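Local coordinates for protein prolyl 4-hydroxylase (Paramecium bursaria Chlorella virus 1, PDB 5C5T) that probably hydroxylates proline residues of collagen-like sequences as a metal- and 2-oxoglutarate-dependent dioxygenase, at residues S85-F90 / Q125-K130; V159-P164 / E216-N221. One frame throughout, in Å; residues are numbered along the deposited sequence.

Interaction 1: residues S85-F90 / Q125-K130; sequences SEQTWF and QVARYK. With AKG (2-oxoglutaric acid), chain C.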
ATOM      1  N   SER A  85     -12.526  -7.634  -1.253  1.00 20.90           N
ATOM      2  CA  SER A  85     -11.259  -8.388  -1.286  1.00 17.83           C
ATOM      3  C   SER A  85     -11.194  -9.266  -0.024  1.00 19.04           C
ATOM      4  O   SER A  85     -12.040  -9.147   0.870  1.00 22.96           O
ATOM      5  CB  SER A  85     -10.035  -7.473  -1.345  1.00 16.89           C
ATOM      6  OG  SER A  85      -9.937  -6.698  -0.165  1.00 19.36           O
ATOM      7  N   GLU A  86     -10.215 -10.162   0.003  1.00 18.57           N
ATOM      8  CA  GLU A  86      -9.901 -11.014   1.164  1.00 16.07           C
ATOM      9  C   GLU A  86      -8.608 -10.468   1.747  1.00 14.82           C
ATOM     10  O   GLU A  86      -7.798  -9.948   0.991  1.00 17.15           O
ATOM     11  CB  GLU A  86      -9.723 -12.462   0.718  1.00 26.16           C
ATOM     12  CG  GLU A  86     -10.991 -13.096   0.206  1.00 28.16           C
ATOM     13  CD  GLU A  86     -11.383 -12.598  -1.168  1.00 37.55           C
ATOM     14  OE1 GLU A  86     -10.538 -12.642  -2.117  1.00 36.47           O
ATOM     15  OE2 GLU A  86     -12.553 -12.159  -1.286  1.00 42.94           O
ATOM     16  N   GLN A  87      -8.451 -10.522   3.070  1.00 17.14           N
ATOM     17  CA  GLN A  87      -7.248 -10.014   3.734  1.00 14.11           C
ATOM     18  C   GLN A  87      -6.713 -10.895   4.859  1.00 13.62           C
ATOM     19  O   GLN A  87      -7.458 -11.600   5.536  1.00 15.33           O
ATOM     20  CB  GLN A  87      -7.497  -8.632   4.322  1.00 15.02           C
ATOM     21  CG  GLN A  87      -8.032  -7.609   3.329  1.00 14.68           C
ATOM     22  CD  GLN A  87      -9.490  -7.367   3.565  1.00 32.69           C
ATOM     23  OE1 GLN A  87      -9.904  -7.140   4.700  1.00 38.99           O
ATOM     24  NE2 GLN A  87     -10.287  -7.445   2.509  1.00 29.49           N
ATOM     25  N   THR A  88      -5.408 -10.824   5.092  1.00 11.54           N
ATOM     26  CA  THR A  88      -4.848 -11.345   6.322  1.00 12.92           C
ATOM     27  C   THR A  88      -3.749 -10.426   6.849  1.00 11.99           C
ATOM     28  O   THR A  88      -3.252  -9.554   6.116  1.00 15.28           O
ATOM     29  CB  THR A  88      -4.332 -12.792   6.127  1.00 13.82           C
ATOM     30  OG1 THR A  88      -3.983 -13.353   7.387  1.00 16.86           O
ATOM     31  CG2 THR A  88      -3.132 -12.870   5.150  1.00 17.26           C
ATOM     32  N   TRP A  89      -3.456 -10.552   8.139  1.00 12.93           N
ATOM     33  CA  TRP A  89      -2.435  -9.738   8.821  1.00 14.70           C
ATOM     34  C   TRP A  89      -1.259 -10.538   9.353  1.00 14.69           C
ATOM     35  O   TRP A  89      -1.446 -11.626   9.861  1.00 14.83           O
ATOM     36  CB  TRP A  89      -3.023  -8.985  10.010  1.00 14.13           C
ATOM     37  CG  TRP A  89      -4.125  -8.033   9.666  1.00 17.92           C
ATOM     38  CD1 TRP A  89      -5.462  -8.300   9.682  1.00 22.05           C
ATOM     39  CD2 TRP A  89      -3.995  -6.622   9.335  1.00 16.38           C
ATOM     40  NE1 TRP A  89      -6.177  -7.155   9.371  1.00 28.60           N
ATOM     41  CE2 TRP A  89      -5.300  -6.124   9.133  1.00 27.65           C
ATOM     42  CE3 TRP A  89      -2.922  -5.751   9.196  1.00 14.08           C
ATOM     43  CZ2 TRP A  89      -5.541  -4.793   8.773  1.00 23.27           C
ATOM     44  CZ3 TRP A  89      -3.165  -4.414   8.838  1.00 15.95           C
ATOM     45  CH2 TRP A  89      -4.455  -3.953   8.657  1.00 20.82           C
ATOM     46  N   PHE A  90      -0.070  -9.938   9.308  1.00 11.64           N
ATOM     47  CA  PHE A  90       1.155 -10.556   9.818  1.00 11.86           C
ATOM     48  C   PHE A  90       1.622  -9.834  11.067  1.00 15.63           C
ATOM     49  O   PHE A  90       1.611  -8.581  11.129  1.00 13.18           O
ATOM     50  CB  PHE A  90       2.257 -10.513   8.758  1.00 12.87           C
ATOM     51  CG  PHE A  90       2.071 -11.499   7.645  1.00 11.90           C
ATOM     52  CD1 PHE A  90       1.211 -11.225   6.624  1.00 10.68           C
ATOM     53  CD2 PHE A  90       2.728 -12.716   7.629  1.00 11.90           C
ATOM     54  CE1 PHE A  90       0.974 -12.120   5.618  1.00 10.59           C
ATOM     55  CE2 PHE A  90       2.527 -13.628   6.571  1.00 13.32           C
ATOM     56  CZ  PHE A  90       1.634 -13.315   5.560  1.00 13.03           C
ATOM     57  N   GLN A 125      -0.503  -6.038   6.070  1.00 10.26           N
ATOM     58  CA  GLN A 125      -1.685  -6.696   5.545  1.00 10.75           C
ATOM     59  C   GLN A 125      -1.377  -7.244   4.159  1.00 12.88           C
ATOM     60  O   GLN A 125      -0.759  -6.552   3.323  1.00 12.57           O
ATOM     61  CB  GLN A 125      -2.846  -5.730   5.453  1.00 11.54           C
ATOM     62  CG  GLN A 125      -4.156  -6.306   4.953  1.00 14.82           C
ATOM     63  CD  GLN A 125      -5.065  -5.215   4.432  1.00 14.69           C
ATOM     64  OE1 GLN A 125      -4.885  -4.728   3.319  1.00 15.40           O
ATOM     65  NE2 GLN A 125      -6.053  -4.839   5.224  1.00 20.28           N
ATOM     66  N   VAL A 126      -1.775  -8.495   3.896  1.00 11.59           N
ATOM     67  CA  VAL A 126      -1.768  -9.013   2.519  1.00 10.20           C
ATOM     68  C   VAL A 126      -3.228  -9.172   2.070  1.00  9.39           C
ATOM     69  O   VAL A 126      -4.055  -9.726   2.807  1.00 11.58           O
ATOM     70  CB  VAL A 126      -0.956 -10.348   2.410  1.00 12.19           C
ATOM     71  CG1 VAL A 126      -1.160 -11.033   1.039  1.00 10.18           C
ATOM     72  CG2 VAL A 126       0.550 -10.079   2.715  1.00 13.41           C
ATOM     73  N   ALA A 127      -3.560  -8.655   0.879  1.00  9.15           N
ATOM     74  CA  ALA A 127      -4.901  -8.718   0.365  1.00  9.26           C
ATOM     75  C   ALA A 127      -4.930  -9.324  -1.022  1.00 11.24           C
ATOM     76  O   ALA A 127      -3.990  -9.154  -1.794  1.00 12.01           O
ATOM     77  CB  ALA A 127      -5.535  -7.289   0.297  1.00  9.92           C
ATOM     78  N   ARG A 128      -6.056  -9.957  -1.344  1.00 12.88           N
ATOM     79  CA  ARG A 128      -6.240 -10.639  -2.625  1.00 12.63           C
ATOM     80  C   ARG A 128      -7.556 -10.256  -3.270  1.00 14.12           C
ATOM     81  O   ARG A 128      -8.585 -10.133  -2.600  1.00 17.03           O
ATOM     82  CB  ARG A 128      -6.198 -12.163  -2.439  1.00 14.35           C
ATOM     83  CG  ARG A 128      -6.506 -12.967  -3.744  1.00 19.38           C
ATOM     84  CD  ARG A 128      -6.025 -14.417  -3.587  1.00 23.89           C
ATOM     85  NE  ARG A 128      -6.203 -15.230  -4.802  1.00 24.62           N
ATOM     86  CZ  ARG A 128      -7.307 -15.920  -5.055  1.00 28.74           C
ATOM     87  NH1 ARG A 128      -8.337 -15.857  -4.217  1.00 30.28           N
ATOM     88  NH2 ARG A 128      -7.394 -16.652  -6.161  1.00 34.40           N
ATOM     89  N   TYR A 129      -7.485 -10.067  -4.586  1.00 11.60           N
ATOM     90  CA  TYR A 129      -8.607  -9.788  -5.449  1.00 13.92           C
ATOM     91  C   TYR A 129      -8.787 -10.899  -6.496  1.00 14.78           C
ATOM     92  O   TYR A 129      -7.871 -11.164  -7.294  1.00 16.52           O
ATOM     93  CB  TYR A 129      -8.409  -8.488  -6.207  1.00 13.94           C
ATOM     94  CG  TYR A 129      -8.175  -7.252  -5.404  1.00  9.80           C
ATOM     95  CD1 TYR A 129      -9.208  -6.449  -5.001  1.00 14.48           C
ATOM     96  CD2 TYR A 129      -6.888  -6.881  -5.054  1.00 12.74           C
ATOM     97  CE1 TYR A 129      -8.979  -5.280  -4.275  1.00 13.32           C
ATOM     98  CE2 TYR A 129      -6.646  -5.712  -4.346  1.00 11.65           C
ATOM     99  CZ  TYR A 129      -7.700  -4.929  -3.958  1.00 13.10           C
ATOM    100  OH  TYR A 129      -7.464  -3.786  -3.254  1.00 15.30           O
ATOM    101  N   LYS A 130      -9.960 -11.524  -6.470  1.00 14.27           N
ATOM    102  CA  LYS A 130     -10.418 -12.384  -7.540  1.00 21.29           C
ATOM    103  C   LYS A 130     -11.078 -11.603  -8.670  1.00 22.06           C
ATOM    104  O   LYS A 130     -11.432 -10.429  -8.528  1.00 17.32           O
ATOM    105  CB  LYS A 130     -11.420 -13.383  -6.972  1.00 24.74           C
ATOM    106  CG  LYS A 130     -10.842 -14.323  -6.000  1.00 24.38           C
ATOM    107  CD  LYS A 130     -11.917 -15.279  -5.472  1.00 32.27           C
ATOM    108  CE  LYS A 130     -12.377 -16.255  -6.559  1.00 35.71           C
ATOM    109  NZ  LYS A 130     -13.818 -16.647  -6.439  1.00 39.09           N
TER
HETATM  110  C1  AKG C 301      -5.665  -0.372   0.062  1.00 16.23           C
HETATM  111  O1  AKG C 301      -5.598  -1.587   0.420  1.00 13.88           O
HETATM  112  O2  AKG C 301      -5.863   0.507   0.942  1.00 15.54           O
HETATM  113  C2  AKG C 301      -5.631  -0.016  -1.399  1.00 14.15           C
HETATM  114  O5  AKG C 301      -5.988   1.087  -1.712  1.00 13.64           O
HETATM  115  C3  AKG C 301      -5.166  -1.054  -2.433  1.00 13.86           C
HETATM  116  C4  AKG C 301      -5.096  -0.480  -3.825  1.00 15.16           C
HETATM  117  C5  AKG C 301      -5.019  -1.550  -4.883  1.00 16.70           C
HETATM  118  O3  AKG C 301      -5.477  -2.704  -4.655  1.00 15.10           O
HETATM  119  O4  AKG C 301      -4.468  -1.276  -5.993  1.00 14.07           O
HETATM  120  O   HOH W   1      -7.955  -4.828  -0.500  1.00 18.37           O
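Ser85 OG is gripped by Gln87 NE2 (2.8 Å) and by a water molecule, which passes the link across the contact to Tyr129 OH. The bond from the amide is bent, 135° at the hydrogen, and Ser85 OG lies tilted from the amide plane of Gln87, 25° out of it. The water ties Ser85, just before the edge strand 86-89, to Tyr129 at the end of strand 120-129 in the six-stranded antiparallel sheet of the double-stranded beta-helix expected of 2-oxoglutarate oxygenases. Glu86 and Thr88 make paired backbone bonds with Arg128 and Val126, such as Thr88 N to Val126 O at 2.9 Å, whereas Gln87-Ala127 and Trp89-Gln125 are non-hydrogen-bonded pairs. On the face carrying the latter pairs, Gln125 CB lies 3.8 Å from the centroid of the Trp89 six-membered ring, a CH-pi contact over one face. With CG anti to the backbone N (chi1 -178°), the Gln125 chain runs beside Gln87, and its NE2 comes to 3.6 Å from Trp89 CZ2; OE1 bonds Asn221 ND2. The opposite face meets helix 47-59: Phe90 CE1 touches Val126 CG2 at 3.6 Å, and both side chains pack on Ala57. Glu86 turns its OE2 to Gln133. Ser85 CB sits over the Tyr129 ring, 4.2 Å from its centroid, while Tyr129 OH lies 2.7 Å from O3 of 2-oxoglutarate, a weak hydrogen bond left unsettled by another acceptor within the proton's reach.

Interaction 2: residues V159-P164 / E216-N221; sequences VYLKAP and EKIIAN. With AKG (2-oxoglutaric acid), chain C.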
ATOM      1  N   VAL A 159       3.195  -3.220  -2.014  1.00 11.13           N
ATOM      2  CA  VAL A 159       3.949  -4.074  -2.945  1.00 11.15           C
ATOM      3  C   VAL A 159       3.013  -4.967  -3.709  1.00 10.45           C
ATOM      4  O   VAL A 159       2.160  -5.620  -3.099  1.00 10.28           O
ATOM      5  CB  VAL A 159       4.989  -4.961  -2.212  1.00 11.08           C
ATOM      6  CG1 VAL A 159       5.911  -5.614  -3.238  1.00 13.20           C
ATOM      7  CG2 VAL A 159       5.742  -4.210  -1.220  1.00 12.08           C
ATOM      8  N   TYR A 160       3.142  -5.007  -5.040  1.00 10.04           N
ATOM      9  CA  TYR A 160       2.388  -6.005  -5.849  1.00 10.50           C
ATOM     10  C   TYR A 160       3.085  -7.352  -5.750  1.00 10.66           C
ATOM     11  O   TYR A 160       4.249  -7.479  -6.163  1.00 14.93           O
ATOM     12  CB  TYR A 160       2.288  -5.587  -7.333  1.00 10.24           C
ATOM     13  CG  TYR A 160       1.615  -4.235  -7.566  1.00 11.38           C
ATOM     14  CD1 TYR A 160       0.293  -4.064  -7.331  1.00 11.95           C
ATOM     15  CD2 TYR A 160       2.353  -3.149  -8.015  1.00 13.65           C
ATOM     16  CE1 TYR A 160      -0.329  -2.816  -7.531  1.00 15.32           C
ATOM     17  CE2 TYR A 160       1.756  -1.899  -8.202  1.00 16.60           C
ATOM     18  CZ  TYR A 160       0.410  -1.753  -7.958  1.00 16.22           C
ATOM     19  OH  TYR A 160      -0.187  -0.516  -8.180  1.00 18.71           O
ATOM     20  N   LEU A 161       2.412  -8.335  -5.151  1.00 10.88           N
ATOM     21  CA  LEU A 161       2.982  -9.678  -5.054  1.00 12.99           C
ATOM     22  C   LEU A 161       2.616 -10.521  -6.260  1.00 12.17           C
ATOM     23  O   LEU A 161       3.401 -11.384  -6.647  1.00 12.26           O
ATOM     24  CB  LEU A 161       2.516 -10.382  -3.783  1.00 10.69           C
ATOM     25  CG  LEU A 161       2.764  -9.614  -2.476  1.00 12.54           C
ATOM     26  CD1 LEU A 161       2.431 -10.533  -1.291  1.00 13.76           C
ATOM     27  CD2 LEU A 161       4.139  -9.083  -2.313  1.00  9.09           C
ATOM     28  N   LYS A 162       1.432 -10.293  -6.813  1.00 12.87           N
ATOM     29  CA  LYS A 162       0.962 -11.000  -7.989  1.00 13.53           C
ATOM     30  C   LYS A 162       0.075 -10.069  -8.825  1.00 15.81           C
ATOM     31  O   LYS A 162      -0.834  -9.395  -8.298  1.00 12.93           O
ATOM     32  CB  LYS A 162       0.198 -12.266  -7.607  1.00 12.82           C
ATOM     33  CG  LYS A 162      -0.215 -13.115  -8.841  1.00 19.70           C
ATOM     34  CD  LYS A 162      -0.686 -14.524  -8.446  1.00 24.20           C
ATOM     35  CE  LYS A 162      -0.864 -15.397  -9.697  1.00 20.57           C
ATOM     36  NZ  LYS A 162      -1.117 -16.817  -9.326  1.00 31.73           N
ATOM     37  N   ALA A 163       0.371  -9.990 -10.115  1.00 14.42           N
ATOM     38  CA  ALA A 163      -0.394  -9.155 -11.048  1.00 17.31           C
ATOM     39  C   ALA A 163      -1.432  -9.955 -11.849  1.00 19.40           C
ATOM     40  O   ALA A 163      -1.235 -11.163 -12.066  1.00 19.70           O
ATOM     41  CB  ALA A 163       0.560  -8.469 -11.991  1.00 20.21           C
ATOM     42  N   PRO A 164      -2.510  -9.284 -12.298  1.00 16.81           N
ATOM     43  CA  PRO A 164      -3.519  -9.858 -13.207  1.00 16.30           C
ATOM     44  C   PRO A 164      -2.884 -10.329 -14.477  1.00 15.14           C
ATOM     45  O   PRO A 164      -1.756  -9.937 -14.803  1.00 19.00           O
ATOM     46  CB  PRO A 164      -4.464  -8.698 -13.473  1.00 16.34           C
ATOM     47  CG  PRO A 164      -4.364  -7.831 -12.268  1.00 16.53           C
ATOM     48  CD  PRO A 164      -2.912  -7.936 -11.855  1.00 17.59           C
ATOM     49  N   GLU A 216      -5.545 -12.964 -11.013  1.00 14.23           N
ATOM     50  CA  GLU A 216      -5.691 -12.513  -9.653  1.00 14.41           C
ATOM     51  C   GLU A 216      -4.673 -11.442  -9.334  1.00 13.67           C
ATOM     52  O   GLU A 216      -3.683 -11.229 -10.064  1.00 17.00           O
ATOM     53  CB  GLU A 216      -5.548 -13.700  -8.691  1.00 20.16           C
ATOM     54  CG  GLU A 216      -4.136 -14.239  -8.655  1.00 27.57           C
ATOM     55  CD  GLU A 216      -4.046 -15.626  -8.058  1.00 31.30           C
ATOM     56  OE1 GLU A 216      -4.398 -15.802  -6.871  1.00 26.20           O
ATOM     57  OE2 GLU A 216      -3.620 -16.546  -8.789  1.00 43.63           O
ATOM     58  N   LYS A 217      -4.974 -10.705  -8.271  1.00 13.39           N
ATOM     59  CA  LYS A 217      -4.110  -9.620  -7.825  1.00 12.63           C
ATOM     60  C   LYS A 217      -3.877  -9.802  -6.317  1.00 10.25           C
ATOM     61  O   LYS A 217      -4.843  -9.939  -5.561  1.00 13.17           O
ATOM     62  CB  LYS A 217      -4.738  -8.250  -8.121  1.00 13.00           C
ATOM     63  CG  LYS A 217      -4.049  -7.030  -7.502  1.00 13.51           C
ATOM     64  CD  LYS A 217      -4.810  -5.778  -7.933  1.00 12.64           C
ATOM     65  CE  LYS A 217      -4.271  -4.528  -7.266  1.00 14.22           C
ATOM     66  NZ  LYS A 217      -5.123  -3.359  -7.574  1.00 11.77           N
ATOM     67  N   ILE A 218      -2.619  -9.803  -5.909  1.00  9.58           N
ATOM     68  CA  ILE A 218      -2.259  -9.904  -4.493  1.00 10.68           C
ATOM     69  C   ILE A 218      -1.280  -8.760  -4.172  1.00  8.39           C
ATOM     70  O   ILE A 218      -0.283  -8.585  -4.896  1.00  9.29           O
ATOM     71  CB  ILE A 218      -1.671 -11.285  -4.144  1.00 10.50           C
ATOM     72  CG1 ILE A 218      -2.577 -12.395  -4.676  1.00 13.91           C
ATOM     73  CG2 ILE A 218      -1.454 -11.365  -2.643  1.00  9.02           C
ATOM     74  CD1 ILE A 218      -2.085 -13.781  -4.367  1.00 14.66           C
ATOM     75  N   ILE A 219      -1.582  -8.010  -3.098  1.00  9.64           N
ATOM     76  CA  ILE A 219      -0.743  -6.937  -2.605  1.00  9.98           C
ATOM     77  C   ILE A 219      -0.359  -7.134  -1.128  1.00  8.77           C
ATOM     78  O   ILE A 219      -1.036  -7.842  -0.351  1.00 10.72           O
ATOM     79  CB  ILE A 219      -1.474  -5.596  -2.798  1.00 11.70           C
ATOM     80  CG1 ILE A 219      -2.749  -5.566  -1.979  1.00 12.35           C
ATOM     81  CG2 ILE A 219      -1.707  -5.372  -4.287  1.00 10.56           C
ATOM     82  CD1 ILE A 219      -3.468  -4.230  -2.027  1.00 12.65           C
ATOM     83  N   ALA A 220       0.734  -6.483  -0.740  1.00  8.99           N
ATOM     84  CA  ALA A 220       1.143  -6.270   0.650  1.00  9.53           C
ATOM     85  C   ALA A 220       1.155  -4.772   0.984  1.00  9.76           C
ATOM     86  O   ALA A 220       1.739  -3.962   0.260  1.00 10.47           O
ATOM     87  CB  ALA A 220       2.485  -6.893   0.903  1.00 11.54           C
ATOM     88  N   ASN A 221       0.376  -4.409   2.008  1.00 10.18           N
ATOM     89  CA  ASN A 221       0.275  -3.016   2.479  1.00 12.00           C
ATOM     90  C   ASN A 221       1.043  -2.795   3.735  1.00 11.74           C
ATOM     91  O   ASN A 221       0.761  -3.410   4.775  1.00 11.15           O
ATOM     92  CB  ASN A 221      -1.194  -2.626   2.752  1.00 11.13           C
ATOM     93  CG  ASN A 221      -1.978  -2.391   1.505  1.00 17.65           C
ATOM     94  OD1 ASN A 221      -1.601  -1.607   0.664  1.00 19.42           O
ATOM     95  ND2 ASN A 221      -3.142  -3.039   1.413  1.00 15.94           N
TER
HETATM   96  C1  AKG C 301      -5.665  -0.372   0.062  1.00 16.23           C
HETATM   97  O1  AKG C 301      -5.598  -1.587   0.420  1.00 13.88           O
HETATM   98  O2  AKG C 301      -5.863   0.507   0.942  1.00 15.54           O
HETATM   99  C2  AKG C 301      -5.631  -0.016  -1.399  1.00 14.15           C
HETATM  100  O5  AKG C 301      -5.988   1.087  -1.712  1.00 13.64           O
HETATM  101  C3  AKG C 301      -5.166  -1.054  -2.433  1.00 13.86           C
HETATM  102  C4  AKG C 301      -5.096  -0.480  -3.825  1.00 15.16           C
HETATM  103  C5  AKG C 301      -5.019  -1.550  -4.883  1.00 16.70           C
HETATM  104  O3  AKG C 301      -5.477  -2.704  -4.655  1.00 15.10           O
HETATM  105  O4  AKG C 301      -4.468  -1.276  -5.993  1.00 14.07           O
HETATM  106  O   HOH W   2      -3.003 -13.355 -12.407  1.00 16.11           O
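Residues 159-164 run antiparallel to 216-221, with Val159 and Ala220 exchanging two backbone hydrogen bonds, until a classic beta bulge shifts the register by one: Leu161 N (2.7 Å) and Lys162 N (3.1 Å) both donate to Ile218 O. Lys162 O then takes Ile218 N, and beyond it a water bridges Ala163 O and Glu216 N. The extended Lys162 chain crosses Glu216 obliquely, its CD 3.5 Å from Glu216 CG, and closes a salt bridge from Lys162 NZ to Glu216 OE2 at 2.6 Å. The ammonium group meets that oxygen from above the carboxylate plane, 55° out of it, and the second oxygen, OE1, pairs with Arg128, so Glu216 is held between two cations. The Tyr160 side of the sheet faces the cosubstrate pocket. There Ile219 CG2 touches Tyr160 CD1 at 3.9 Å, while Ile219 CD1 packs 3.6 Å from C3 of 2-oxoglutarate. Lys217 is fully extended, its CG pointing away from the main-chain N (chi1 170°), which carries NZ to 2.7 Å from O4 of the C5 carboxylate, with a weaker bond to O3; Gly170 O is a further partner. On the C5 carboxylate side Tyr160 OH bonds Thr172 OG1, which itself hydrogen-bonds 2-oxoglutarate. At the other end of the ligand Asn221 ND2 makes a weak bond to O1. Leu161 and Ile218 cross at about a right angle beneath helix 47-59, packing on its Ile54, while strand 120-129 flanks the far edge of 217-221.

Interactions 1 and 2 follow one another along the chain, 85-90 pairing with 125-130 before 159-164 pairs with 216-221, and their centres are 9 Å apart. Their four strands are consecutive in the six-stranded sheet, in the order 86-89, 120-129, 217-225, 153-160, and the middle two join the contacts directly: Gln125 O and Asn221 N, 2.8 Å apart, probably share a hydrogen bond, and Val126 CG1 packs against Ile219 O. One side of this shared sheet lies against helix 47-59; the other turns toward 2-oxoglutarate and the zinc site of His138, Asp140 and His207. Both interactions thus contribute to a single cosubstrate pocket.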